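Local coordinates for protein alkylhalidase CmlS (Streptomyces venezuelae, PDB 3I3L) that acts as a flavin-dependent halogenase in chloramphenicol biosynthesis and holds its FAD cofactor through a covalent bond to an aspartate, at residues G39-K44 and S334-A339; R309-G314 and A340-I345; N471-F476 and E572-Q577; L504-G509 and A561-G566. All coordinates share one frame; numbering follows the deposited sequence.

Overall arrangement
The chain pairs its segments first within the FAD-binding domain and then within the C-terminal domain. Residues 39-44 open contact 1 and 309-314 open contact 2; 334-339 then close contact 1 and 340-345 close contact 2, so the two loops cross. Both closing segments lie on helix 327-347, which is thereby tied to helix 33-44 and to strand 310-312; the Ser334 OG to Gly314 N pair, 3.0 Å apart, links the two contacts. Further on, 471-476 open contact 3, contact 4 (504-509 with 561-566) closes inside that loop, and 572-577 complete contact 3. Contact 3 lies within one three-stranded sheet, and contact 4, about 15 Å away between centres, joins that sheet to the one holding 498-506.

Contact 1. Residues G39-K44 and S334-A339; sequences GLTLHK and SAVSAA
Thr41 presses its methyl group onto the methyl of Ala339, with CG2 only 3.5 Å from Ala339 CB, tighter than an ordinary van der Waals contact between carbons. Small residues allow helices to come close, and here an alanine meets a threonine: the axes of 39-44 and 334-339 come within 8.5 Å at a signed crossing angle of -31°. The threonine is turned so that CG2 lies anti to the backbone N (chi1, measured to OG1, -56°), which points the methyl across the interface. OG1 bonds to the carbonyl of Val37, one turn back in its own helix, and the same oxygen rests against Val336 CG2 at 3.6 Å, the two side chains crossing at about a right angle. From another side Leu42 reaches the alanine. Its CG stands 3.9 Å from Ala339 CB and its CD2 lies beside the carbonyl O of Ala339, so that the alanine methyl is held between leucine and threonine. With an alanine in place of Leu42, Ala339 would probably lose the cover of the leucine on one flank and a gap would open toward Val26 and Ile28. Those two residues belong to strand 25-29; helix 33-44, which follows it in what appears to be a Rossmann-type dinucleotide-binding unit, packs on that strand through Leu42 and lies beside helix 327-347, which leans on the same sheet.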
loop_
_atom_site.group_PDB
_atom_site.type_symbol
_atom_site.label_atom_id
_atom_site.label_comp_id
_atom_site.label_asym_id
_atom_site.label_seq_id
_atom_site.Cartn_x
_atom_site.Cartn_y
_atom_site.Cartn_z
ATOM N N GLY A 39 -8.912 -16.045 -4.556
ATOM C CA GLY A 39 -9.693 -17.280 -4.612
ATOM C C GLY A 39 -10.651 -17.410 -3.430
ATOM O O GLY A 39 -11.835 -17.665 -3.633
ATOM N N LEU A 40 -10.153 -17.179 -2.223
ATOM C CA LEU A 40 -11.009 -17.115 -1.029
ATOM C C LEU A 40 -12.142 -16.113 -1.184
ATOM O O LEU A 40 -13.285 -16.393 -0.798
ATOM C CB LEU A 40 -10.199 -16.736 0.219
ATOM C CG LEU A 40 -9.143 -17.738 0.673
ATOM C CD1 LEU A 40 -8.201 -17.093 1.675
ATOM C CD2 LEU A 40 -9.813 -19.029 1.256
ATOM N N THR A 41 -11.865 -14.937 -1.737
ATOM C CA THR A 41 -12.937 -13.940 -1.859
ATOM C C THR A 41 -13.959 -14.342 -2.930
ATOM O O THR A 41 -15.146 -14.213 -2.710
ATOM C CB THR A 41 -12.364 -12.517 -2.121
ATOM O OG1 THR A 41 -11.459 -12.218 -1.080
ATOM C CG2 THR A 41 -13.458 -11.448 -2.147
ATOM N N LEU A 42 -13.478 -14.812 -4.094
ATOM C CA LEU A 42 -14.337 -15.275 -5.184
ATOM C C LEU A 42 -15.215 -16.491 -4.751
ATOM O O LEU A 42 -16.349 -16.582 -5.128
ATOM C CB LEU A 42 -13.502 -15.710 -6.390
ATOM C CG LEU A 42 -13.107 -14.662 -7.411
ATOM C CD1 LEU A 42 -11.911 -15.158 -8.281
ATOM C CD2 LEU A 42 -14.315 -14.169 -8.254
ATOM N N HIS A 43 -14.663 -17.393 -3.944
ATOM C CA HIS A 43 -15.423 -18.521 -3.389
ATOM C C HIS A 43 -16.543 -18.046 -2.443
ATOM O O HIS A 43 -17.691 -18.444 -2.598
ATOM C CB HIS A 43 -14.489 -19.467 -2.666
ATOM C CG HIS A 43 -15.197 -20.443 -1.793
ATOM N ND1 HIS A 43 -15.617 -21.689 -2.252
ATOM C CD2 HIS A 43 -15.534 -20.383 -0.479
ATOM C CE1 HIS A 43 -16.205 -22.331 -1.262
ATOM N NE2 HIS A 43 -16.170 -21.564 -0.176
ATOM N N LYS A 44 -16.222 -17.148 -1.512
ATOM C CA LYS A 44 -17.212 -16.578 -0.610
ATOM C C LYS A 44 -18.298 -15.848 -1.437
ATOM O O LYS A 44 -19.477 -15.765 -1.016
ATOM C CB LYS A 44 -16.511 -15.583 0.336
ATOM C CG LYS A 44 -17.408 -14.815 1.338
ATOM C CD LYS A 44 -16.536 -13.975 2.265
ATOM C CE LYS A 44 -17.354 -13.126 3.260
ATOM N NZ LYS A 44 -17.980 -14.020 4.288
ATOM N N SER A 334 -6.073 -5.567 -3.836
ATOM C CA SER A 334 -6.447 -5.622 -5.244
ATOM C C SER A 334 -7.117 -6.964 -5.497
ATOM O O SER A 334 -7.986 -7.065 -6.341
ATOM C CB SER A 334 -5.230 -5.407 -6.190
ATOM O OG SER A 334 -4.261 -6.477 -6.160
ATOM N N ALA A 335 -6.684 -8.003 -4.776
ATOM C CA ALA A 335 -7.252 -9.349 -4.953
ATOM C C ALA A 335 -8.711 -9.326 -4.554
ATOM O O ALA A 335 -9.571 -9.806 -5.301
ATOM C CB ALA A 335 -6.458 -10.410 -4.084
ATOM N N VAL A 336 -9.008 -8.695 -3.414
ATOM C CA VAL A 336 -10.391 -8.523 -2.965
ATOM C C VAL A 336 -11.163 -7.704 -3.958
ATOM O O VAL A 336 -12.337 -8.039 -4.261
ATOM C CB VAL A 336 -10.461 -7.859 -1.570
ATOM C CG1 VAL A 336 -11.843 -7.268 -1.316
ATOM C CG2 VAL A 336 -10.108 -8.896 -0.458
ATOM N N SER A 337 -10.555 -6.657 -4.495
ATOM C CA SER A 337 -11.280 -5.797 -5.474
ATOM C C SER A 337 -11.540 -6.498 -6.781
ATOM O O SER A 337 -12.562 -6.276 -7.438
ATOM C CB SER A 337 -10.491 -4.505 -5.763
ATOM O OG SER A 337 -10.376 -3.757 -4.579
ATOM N N ALA A 338 -10.582 -7.300 -7.213
ATOM C CA ALA A 338 -10.730 -7.979 -8.507
ATOM C C ALA A 338 -11.839 -9.049 -8.381
ATOM O O ALA A 338 -12.594 -9.223 -9.298
ATOM C CB ALA A 338 -9.415 -8.687 -8.947
ATOM N N ALA A 339 -11.873 -9.748 -7.237
ATOM C CA ALA A 339 -12.945 -10.675 -6.913
ATOM C C ALA A 339 -14.341 -9.971 -6.970
ATOM O O ALA A 339 -15.261 -10.445 -7.637
ATOM C CB ALA A 339 -12.692 -11.285 -5.513
#

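Contact 2. Residues R309-G314 and A340-I345; sequences RFFLCG and AAIDRI
Ala341, Ile342 and Ile345 meet the ring of Phe311 in a strand-helix packing of the Rossmann-like FAD-binding fold. Strand 310-312 belongs to the mainly parallel sheet, and helix 327-347, which follows it in the chain, runs back along it: the two segment axes approach to 10.2 Å with directions 163° apart. The strand leads to Gly314, which touches the cofactor. One large ring spans the distance between sheet and helix; its CG is anti to the carbonyl carbon (chi1 -70°), and the side chain projects from the strand to the helix. Along the helix, Ala341 comes first, its CB meeting the ring obliquely at CE1, 3.5 Å away, and nearly as closely at CZ. Ile342 follows, from the same side of the ring plane but at the CE2 and CD2 atoms. There Ile342 CG1 lies 3.4 Å from Phe311 CE2, also obliquely, and Ile342 CD1 continues beside Phe311 CD2, the isoleucine running alongside the phenylalanine but pointing the other way. Asp343 turns elsewhere, to salt bridges with Arg347 and Arg497. Helix 352-382 contributes further to the setting of Phe311, through a stack with His356 and an edge-to-face contact with Tyr359. Replacing Phe311 by an alanine would probably open a gap between strand and helix, leaving Ala341 and Ile342 without their shared apolar partner and His356 without its stack. The walk ends one turn on at Ile345, whose CD1 meets the ring edge in its plane, 4.0 Å from Phe311 CZ.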
loop_
_atom_site.group_PDB
_atom_site.type_symbol
_atom_site.label_atom_id
_atom_site.label_comp_id
_atom_site.label_asym_id
_atom_site.label_seq_id
_atom_site.Cartn_x
_atom_site.Cartn_y
_atom_site.Cartn_z
ATOM N N ARG A 309 -11.743 -9.919 -20.071
ATOM C CA ARG A 309 -11.911 -11.007 -19.115
ATOM C C ARG A 309 -10.735 -11.259 -18.163
ATOM O O ARG A 309 -10.630 -12.352 -17.604
ATOM C CB ARG A 309 -12.273 -12.311 -19.858
ATOM C CG ARG A 309 -13.614 -12.241 -20.543
ATOM C CD ARG A 309 -13.941 -13.518 -21.432
ATOM N NE ARG A 309 -15.276 -13.350 -22.059
ATOM C CZ ARG A 309 -16.437 -13.615 -21.433
ATOM N NH1 ARG A 309 -16.439 -14.062 -20.192
ATOM N NH2 ARG A 309 -17.601 -13.379 -22.031
ATOM N N PHE A 310 -9.806 -10.307 -18.046
ATOM C CA PHE A 310 -8.682 -10.474 -17.121
ATOM C C PHE A 310 -8.529 -9.307 -16.124
ATOM O O PHE A 310 -8.881 -8.200 -16.427
ATOM C CB PHE A 310 -7.372 -10.668 -17.880
ATOM C CG PHE A 310 -6.815 -9.382 -18.509
ATOM C CD1 PHE A 310 -5.929 -8.556 -17.782
ATOM C CD2 PHE A 310 -7.144 -9.013 -19.813
ATOM C CE1 PHE A 310 -5.395 -7.392 -18.374
ATOM C CE2 PHE A 310 -6.611 -7.876 -20.398
ATOM C CZ PHE A 310 -5.736 -7.062 -19.681
ATOM N N PHE A 311 -7.968 -9.630 -14.964
ATOM C CA PHE A 311 -7.548 -8.694 -13.972
ATOM C C PHE A 311 -6.107 -9.068 -13.585
ATOM O O PHE A 311 -5.798 -10.234 -13.438
ATOM C CB PHE A 311 -8.447 -8.783 -12.708
ATOM C CG PHE A 311 -9.856 -8.269 -12.930
ATOM C CD1 PHE A 311 -10.228 -7.035 -12.471
ATOM C CD2 PHE A 311 -10.773 -9.020 -13.649
ATOM C CE1 PHE A 311 -11.449 -6.497 -12.721
ATOM C CE2 PHE A 311 -12.082 -8.507 -13.867
ATOM C CZ PHE A 311 -12.410 -7.267 -13.421
ATOM N N LEU A 312 -5.241 -8.052 -13.384
ATOM C CA LEU A 312 -3.941 -8.250 -12.765
ATOM C C LEU A 312 -4.015 -7.820 -11.301
ATOM O O LEU A 312 -4.562 -6.737 -10.998
ATOM C CB LEU A 312 -2.865 -7.413 -13.498
ATOM C CG LEU A 312 -2.890 -7.386 -15.038
ATOM C CD1 LEU A 312 -1.807 -6.485 -15.554
ATOM C CD2 LEU A 312 -2.767 -8.834 -15.699
ATOM N N CYS A 313 -3.465 -8.642 -10.384
ATOM C CA CYS A 313 -3.475 -8.323 -8.957
ATOM C C CYS A 313 -2.042 -8.419 -8.364
ATOM O O CYS A 313 -1.249 -9.254 -8.807
ATOM C CB CYS A 313 -4.375 -9.317 -8.176
ATOM S SG CYS A 313 -6.096 -9.345 -8.706
ATOM N N GLY A 314 -1.708 -7.569 -7.378
ATOM C CA GLY A 314 -0.420 -7.643 -6.728
ATOM C C GLY A 314 0.730 -7.309 -7.669
ATOM O O GLY A 314 0.549 -6.528 -8.560
ATOM N N ALA A 340 -14.485 -8.853 -6.276
ATOM C CA ALA A 340 -15.750 -8.163 -6.226
ATOM C C ALA A 340 -16.095 -7.681 -7.612
ATOM O O ALA A 340 -17.275 -7.644 -7.991
ATOM C CB ALA A 340 -15.661 -6.991 -5.238
ATOM N N ALA A 341 -15.076 -7.257 -8.368
ATOM C CA ALA A 341 -15.292 -6.747 -9.724
ATOM C C ALA A 341 -15.831 -7.841 -10.639
ATOM O O ALA A 341 -16.755 -7.601 -11.419
ATOM C CB ALA A 341 -13.942 -6.192 -10.314
ATOM N N ILE A 342 -15.183 -9.033 -10.565
ATOM C CA ILE A 342 -15.629 -10.166 -11.387
ATOM C C ILE A 342 -17.103 -10.546 -11.002
ATOM O O ILE A 342 -17.956 -10.774 -11.859
ATOM C CB ILE A 342 -14.669 -11.321 -11.224
ATOM C CG1 ILE A 342 -13.331 -11.057 -12.012
ATOM C CG2 ILE A 342 -15.307 -12.642 -11.822
ATOM C CD1 ILE A 342 -12.251 -12.010 -11.571
ATOM N N ASP A 343 -17.394 -10.559 -9.710
ATOM C CA ASP A 343 -18.760 -10.827 -9.257
ATOM C C ASP A 343 -19.779 -9.845 -9.805
ATOM O O ASP A 343 -20.849 -10.225 -10.292
ATOM C CB ASP A 343 -18.821 -10.844 -7.712
ATOM C CG ASP A 343 -20.214 -11.179 -7.196
ATOM O OD1 ASP A 343 -20.767 -12.240 -7.575
ATOM O OD2 ASP A 343 -20.769 -10.372 -6.447
ATOM N N ARG A 344 -19.455 -8.558 -9.744
ATOM C CA ARG A 344 -20.368 -7.548 -10.247
ATOM C C ARG A 344 -20.608 -7.663 -11.723
ATOM O O ARG A 344 -21.723 -7.464 -12.195
ATOM C CB ARG A 344 -19.830 -6.150 -9.906
ATOM C CG ARG A 344 -20.743 -5.030 -10.223
ATOM C CD ARG A 344 -21.803 -4.830 -9.179
ATOM N NE ARG A 344 -22.823 -3.881 -9.632
ATOM C CZ ARG A 344 -23.934 -3.561 -8.956
ATOM N NH1 ARG A 344 -24.166 -4.047 -7.753
ATOM N NH2 ARG A 344 -24.809 -2.722 -9.502
ATOM N N ILE A 345 -19.564 -7.929 -12.498
ATOM C CA ILE A 345 -19.736 -8.002 -13.940
ATOM C C ILE A 345 -20.556 -9.250 -14.296
ATOM O O ILE A 345 -21.297 -9.252 -15.242
ATOM C CB ILE A 345 -18.370 -8.051 -14.686
ATOM C CG1 ILE A 345 -17.604 -6.722 -14.516
ATOM C CG2 ILE A 345 -18.582 -8.404 -16.199
ATOM C CD1 ILE A 345 -16.090 -6.840 -14.859
#

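Contact 3. Residues N471-F476 and E572-Q577; sequences NSITRF and EKVFVQ
Ile473 and Val574 meet across a three-stranded antiparallel sheet of the C-terminal domain, in which strand 473-478 and the short, weakly bonded strand 573-574 form the two sides and 564-568 runs between them. Gly566 of the middle strand, lacking a side chain, lies beneath the meeting point. Val574 also hydrogen-bonds to this glycine, through its backbone N to the carbonyl O. Along the other edge of the middle strand, Thr474 and Arg475 of strand 473-478 both face its Tyr567, a classic beta bulge. The main apolar pair is formed by Ile473 CG1 and Val574 CB, 3.9 Å apart, the two side chains crossing obliquely; Val574 CG1 lies alongside the same isoleucine branch and close to its CD1. Ser472 approaches the valine from the preceding residue, with OG 3.6 Å from Val574 CG2. Its chi1 of 75° sets OG between the backbone N and the carbonyl carbon, where it bonds to the carbonyl of Arg469 in the helix just before, so the hydroxyl is engaged there and offers the valine only van der Waals contact. Met559 of helix 551-560 also packs on Ile473. The isoleucine is used on two sides: while CG1 meets the valine, its other branch turns to the aromatic ring of its own strand, and CG2 stands 3.5 Å above the plane of Phe476, over the ring centre.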
loop_
_atom_site.group_PDB
_atom_site.type_symbol
_atom_site.label_atom_id
_atom_site.label_comp_id
_atom_site.label_asym_id
_atom_site.label_seq_id
_atom_site.Cartn_x
_atom_site.Cartn_y
_atom_site.Cartn_z
ATOM N N ASN A 471 -11.361 26.538 11.343
ATOM C CA ASN A 471 -12.181 27.557 12.031
ATOM C C ASN A 471 -11.960 28.933 11.449
ATOM O O ASN A 471 -12.877 29.758 11.479
ATOM C CB ASN A 471 -11.961 27.553 13.571
ATOM C CG ASN A 471 -12.642 26.360 14.269
ATOM O OD1 ASN A 471 -12.252 25.962 15.364
ATOM N ND2 ASN A 471 -13.654 25.791 13.631
ATOM N N SER A 472 -10.773 29.156 10.876
ATOM C CA SER A 472 -10.435 30.454 10.319
ATOM C C SER A 472 -11.068 30.673 8.951
ATOM O O SER A 472 -10.903 31.740 8.362
ATOM C CB SER A 472 -8.918 30.636 10.189
ATOM O OG SER A 472 -8.451 29.880 9.099
ATOM N N ILE A 473 -11.754 29.654 8.449
ATOM C CA ILE A 473 -12.320 29.708 7.115
ATOM C C ILE A 473 -13.704 30.340 7.148
ATOM O O ILE A 473 -14.693 29.723 7.540
ATOM C CB ILE A 473 -12.403 28.316 6.455
ATOM C CG1 ILE A 473 -10.973 27.809 6.125
ATOM C CG2 ILE A 473 -13.284 28.342 5.213
ATOM C CD1 ILE A 473 -10.951 26.370 5.645
ATOM N N THR A 474 -13.747 31.577 6.699
ATOM C CA THR A 474 -14.962 32.355 6.700
ATOM C C THR A 474 -15.604 32.356 5.336
ATOM O O THR A 474 -16.749 32.777 5.192
ATOM C CB THR A 474 -14.678 33.809 7.166
ATOM O OG1 THR A 474 -13.653 34.381 6.348
ATOM C CG2 THR A 474 -14.187 33.815 8.625
ATOM N N ARG A 475 -14.871 31.914 4.318
ATOM C CA ARG A 475 -15.468 31.790 2.992
ATOM C C ARG A 475 -14.973 30.578 2.189
ATOM O O ARG A 475 -13.764 30.430 2.007
ATOM C CB ARG A 475 -15.204 33.086 2.208
ATOM C CG ARG A 475 -15.583 33.018 0.738
ATOM C CD ARG A 475 -15.171 34.295 0.045
ATOM N NE ARG A 475 -15.556 34.327 -1.364
ATOM C CZ ARG A 475 -15.050 35.211 -2.230
ATOM N NH1 ARG A 475 -15.445 35.211 -3.512
ATOM N NH2 ARG A 475 -14.131 36.097 -1.824
ATOM N N PHE A 476 -15.894 29.739 1.700
ATOM C CA PHE A 476 -15.522 28.619 0.820
ATOM C C PHE A 476 -15.928 28.926 -0.610
ATOM O O PHE A 476 -17.004 29.466 -0.830
ATOM C CB PHE A 476 -16.229 27.286 1.213
ATOM C CG PHE A 476 -15.562 26.515 2.323
ATOM C CD1 PHE A 476 -14.280 26.027 2.172
ATOM C CD2 PHE A 476 -16.240 26.257 3.521
ATOM C CE1 PHE A 476 -13.667 25.277 3.172
ATOM C CE2 PHE A 476 -15.640 25.539 4.542
ATOM C CZ PHE A 476 -14.345 25.033 4.364
ATOM N N GLU A 572 -6.897 35.489 2.562
ATOM C CA GLU A 572 -5.832 34.593 2.147
ATOM C C GLU A 572 -6.341 33.147 2.136
ATOM O O GLU A 572 -7.148 32.745 2.978
ATOM C CB GLU A 572 -4.597 34.727 3.044
ATOM C CG GLU A 572 -3.902 36.077 2.952
ATOM C CD GLU A 572 -3.167 36.288 1.626
ATOM O OE1 GLU A 572 -2.340 35.433 1.267
ATOM O OE2 GLU A 572 -3.416 37.306 0.938
ATOM N N LYS A 573 -5.850 32.379 1.177
ATOM C CA LYS A 573 -6.216 30.980 1.045
ATOM C C LYS A 573 -5.801 30.212 2.301
ATOM O O LYS A 573 -4.789 30.552 2.918
ATOM C CB LYS A 573 -5.526 30.400 -0.178
ATOM C CG LYS A 573 -6.171 29.128 -0.711
ATOM C CD LYS A 573 -5.564 28.742 -2.073
ATOM C CE LYS A 573 -5.629 29.911 -3.101
ATOM N NZ LYS A 573 -4.882 29.528 -4.378
ATOM N N VAL A 574 -6.592 29.218 2.693
ATOM C CA VAL A 574 -6.245 28.408 3.866
ATOM C C VAL A 574 -5.990 26.948 3.433
ATOM O O VAL A 574 -6.895 26.268 2.948
ATOM C CB VAL A 574 -7.298 28.511 4.998
ATOM C CG1 VAL A 574 -7.022 27.477 6.121
ATOM C CG2 VAL A 574 -7.343 29.959 5.624
ATOM N N PHE A 575 -4.743 26.490 3.584
ATOM C CA PHE A 575 -4.376 25.130 3.134
ATOM C C PHE A 575 -4.563 24.061 4.200
ATOM O O PHE A 575 -4.010 24.158 5.290
ATOM C CB PHE A 575 -2.961 25.084 2.554
ATOM C CG PHE A 575 -2.734 26.101 1.456
ATOM C CD1 PHE A 575 -3.317 25.931 0.186
ATOM C CD2 PHE A 575 -1.961 27.252 1.697
ATOM C CE1 PHE A 575 -3.116 26.891 -0.831
ATOM C CE2 PHE A 575 -1.764 28.226 0.682
ATOM C CZ PHE A 575 -2.337 28.035 -0.572
ATOM N N VAL A 576 -5.371 23.061 3.869
ATOM C CA VAL A 576 -5.636 21.949 4.756
ATOM C C VAL A 576 -5.307 20.617 4.035
ATOM O O VAL A 576 -5.663 20.408 2.860
ATOM C CB VAL A 576 -7.116 21.964 5.176
ATOM C CG1 VAL A 576 -7.550 20.680 5.771
ATOM C CG2 VAL A 576 -7.410 23.151 6.142
ATOM N N GLN A 577 -4.607 19.742 4.750
ATOM C CA GLN A 577 -4.534 18.308 4.415
ATOM C C GLN A 577 -4.457 17.480 5.705
ATOM O O GLN A 577 -3.636 17.759 6.592
ATOM C CB GLN A 577 -3.361 17.974 3.463
ATOM C CG GLN A 577 -1.954 18.287 3.992
ATOM C CD GLN A 577 -0.939 18.401 2.846
ATOM O OE1 GLN A 577 -1.159 17.875 1.737
ATOM N NE2 GLN A 577 0.172 19.095 3.099
#

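Contact 4. Residues L504-G509 and A561-G566; sequences LANGEG and AGLLTG
Leu563 and Asn506 make the nearest approach, a case of one leucine side chain packing against a strand end by van der Waals contact alone. Its CD2 methyl settles against the backbone, 3.8 Å from Asn506 N, and lies at 3.9 Å from Asn506 CB, the leucine and asparagine side chains crossing at a slant. The other methyl, CD1, lies farther off, 4.3 Å from the carbonyl O of Leu504, and CD2 is also near the carbonyl carbon of Ala505; the leucine thus follows three successive residues of the strand. With CG anti to its own carbonyl carbon (chi1 -71°), Leu563 carries this forked end across to them. Turns shape both partners, each held within its own segment. Asn506 to Gly509 make a type I beta turn, closed by Gly509 N to Asn506 O at 3.2 Å. On the facing side Gly562, with positive phi (73°), ends helix 551-560 in a Schellman motif, and the chain that emerges brings Leu563 up to the interface. In the wider fold, backbone bonds tie Leu504 to Met512 and Ala505 to Val484, setting strand 498-506 between its two neighbours, while Leu563 pairs with Thr479. Trp478 of strand 473-478 touches Leu504, Asn506 and Leu563 alike, so the contact joins the two three-stranded sheets of the C-terminal domain beside the end of helix 551-560.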
loop_
_atom_site.group_PDB
_atom_site.type_symbol
_atom_site.label_atom_id
_atom_site.label_comp_id
_atom_site.label_asym_id
_atom_site.label_seq_id
_atom_site.Cartn_x
_atom_site.Cartn_y
_atom_site.Cartn_z
ATOM N N LEU A 504 -20.081 12.853 -4.278
ATOM C CA LEU A 504 -20.030 14.242 -4.667
ATOM C C LEU A 504 -19.001 14.502 -5.765
ATOM O O LEU A 504 -17.851 14.057 -5.686
ATOM C CB LEU A 504 -19.774 15.135 -3.447
ATOM C CG LEU A 504 -21.013 15.767 -2.839
ATOM C CD1 LEU A 504 -20.765 16.111 -1.395
ATOM C CD2 LEU A 504 -21.391 16.974 -3.657
ATOM N N ALA A 505 -19.439 15.248 -6.777
ATOM C CA ALA A 505 -18.574 15.700 -7.855
ATOM C C ALA A 505 -18.983 17.092 -8.359
ATOM O O ALA A 505 -20.062 17.577 -8.048
ATOM C CB ALA A 505 -18.650 14.690 -9.015
ATOM N N ASN A 506 -18.130 17.713 -9.158
ATOM C CA ASN A 506 -18.572 18.859 -9.949
ATOM C C ASN A 506 -18.996 18.446 -11.390
ATOM O O ASN A 506 -18.960 17.262 -11.753
ATOM C CB ASN A 506 -17.503 19.957 -9.957
ATOM C CG ASN A 506 -16.241 19.539 -10.675
ATOM O OD1 ASN A 506 -15.229 20.242 -10.645
ATOM N ND2 ASN A 506 -16.282 18.385 -11.295
ATOM N N GLY A 507 -19.397 19.401 -12.218
ATOM C CA GLY A 507 -19.824 19.045 -13.568
ATOM C C GLY A 507 -18.698 18.440 -14.398
ATOM O O GLY A 507 -18.929 17.716 -15.365
ATOM N N GLU A 508 -17.475 18.752 -13.999
ATOM C CA GLU A 508 -16.296 18.422 -14.755
ATOM C C GLU A 508 -15.631 17.210 -14.090
ATOM O O GLU A 508 -14.395 17.069 -14.036
ATOM C CB GLU A 508 -15.382 19.657 -14.822
ATOM C CG GLU A 508 -16.047 20.869 -15.543
ATOM C CD GLU A 508 -17.087 21.647 -14.683
ATOM O OE1 GLU A 508 -16.965 21.627 -13.435
ATOM O OE2 GLU A 508 -18.022 22.293 -15.245
ATOM N N GLY A 509 -16.487 16.351 -13.540
ATOM C CA GLY A 509 -16.085 15.033 -13.133
ATOM C C GLY A 509 -15.199 14.905 -11.908
ATOM O O GLY A 509 -15.121 13.798 -11.367
ATOM N N ALA A 561 -9.392 17.040 -2.467
ATOM C CA ALA A 561 -9.888 16.729 -3.806
ATOM C C ALA A 561 -9.884 17.944 -4.718
ATOM O O ALA A 561 -10.141 17.797 -5.909
ATOM C CB ALA A 561 -11.266 16.160 -3.734
ATOM N N GLY A 562 -9.598 19.131 -4.175
ATOM C CA GLY A 562 -9.627 20.370 -4.947
ATOM C C GLY A 562 -11.033 20.857 -5.287
ATOM O O GLY A 562 -11.191 21.791 -6.059
ATOM N N LEU A 563 -12.050 20.240 -4.698
ATOM C CA LEU A 563 -13.418 20.713 -4.815
ATOM C C LEU A 563 -13.778 21.924 -3.922
ATOM O O LEU A 563 -14.599 22.715 -4.324
ATOM C CB LEU A 563 -14.418 19.564 -4.602
ATOM C CG LEU A 563 -14.487 18.527 -5.718
ATOM C CD1 LEU A 563 -14.971 17.186 -5.234
ATOM C CD2 LEU A 563 -15.346 19.029 -6.888
ATOM N N LEU A 564 -13.199 22.033 -2.719
ATOM C CA LEU A 564 -13.322 23.241 -1.894
ATOM C C LEU A 564 -12.007 23.993 -1.728
ATOM O O LEU A 564 -10.928 23.399 -1.491
ATOM C CB LEU A 564 -13.847 22.913 -0.469
ATOM C CG LEU A 564 -15.281 22.495 -0.197
ATOM C CD1 LEU A 564 -15.429 22.010 1.206
ATOM C CD2 LEU A 564 -16.195 23.680 -0.479
ATOM N N THR A 565 -12.110 25.320 -1.817
ATOM C CA THR A 565 -11.010 26.193 -1.472
ATOM C C THR A 565 -11.446 27.123 -0.330
ATOM O O THR A 565 -12.496 27.740 -0.400
ATOM C CB THR A 565 -10.662 27.078 -2.640
ATOM O OG1 THR A 565 -10.705 26.307 -3.838
ATOM C CG2 THR A 565 -9.274 27.701 -2.442
ATOM N N GLY A 566 -10.606 27.272 0.671
ATOM C CA GLY A 566 -10.947 28.033 1.837
ATOM C C GLY A 566 -10.209 29.330 1.944
ATOM O O GLY A 566 -9.045 29.427 1.571
#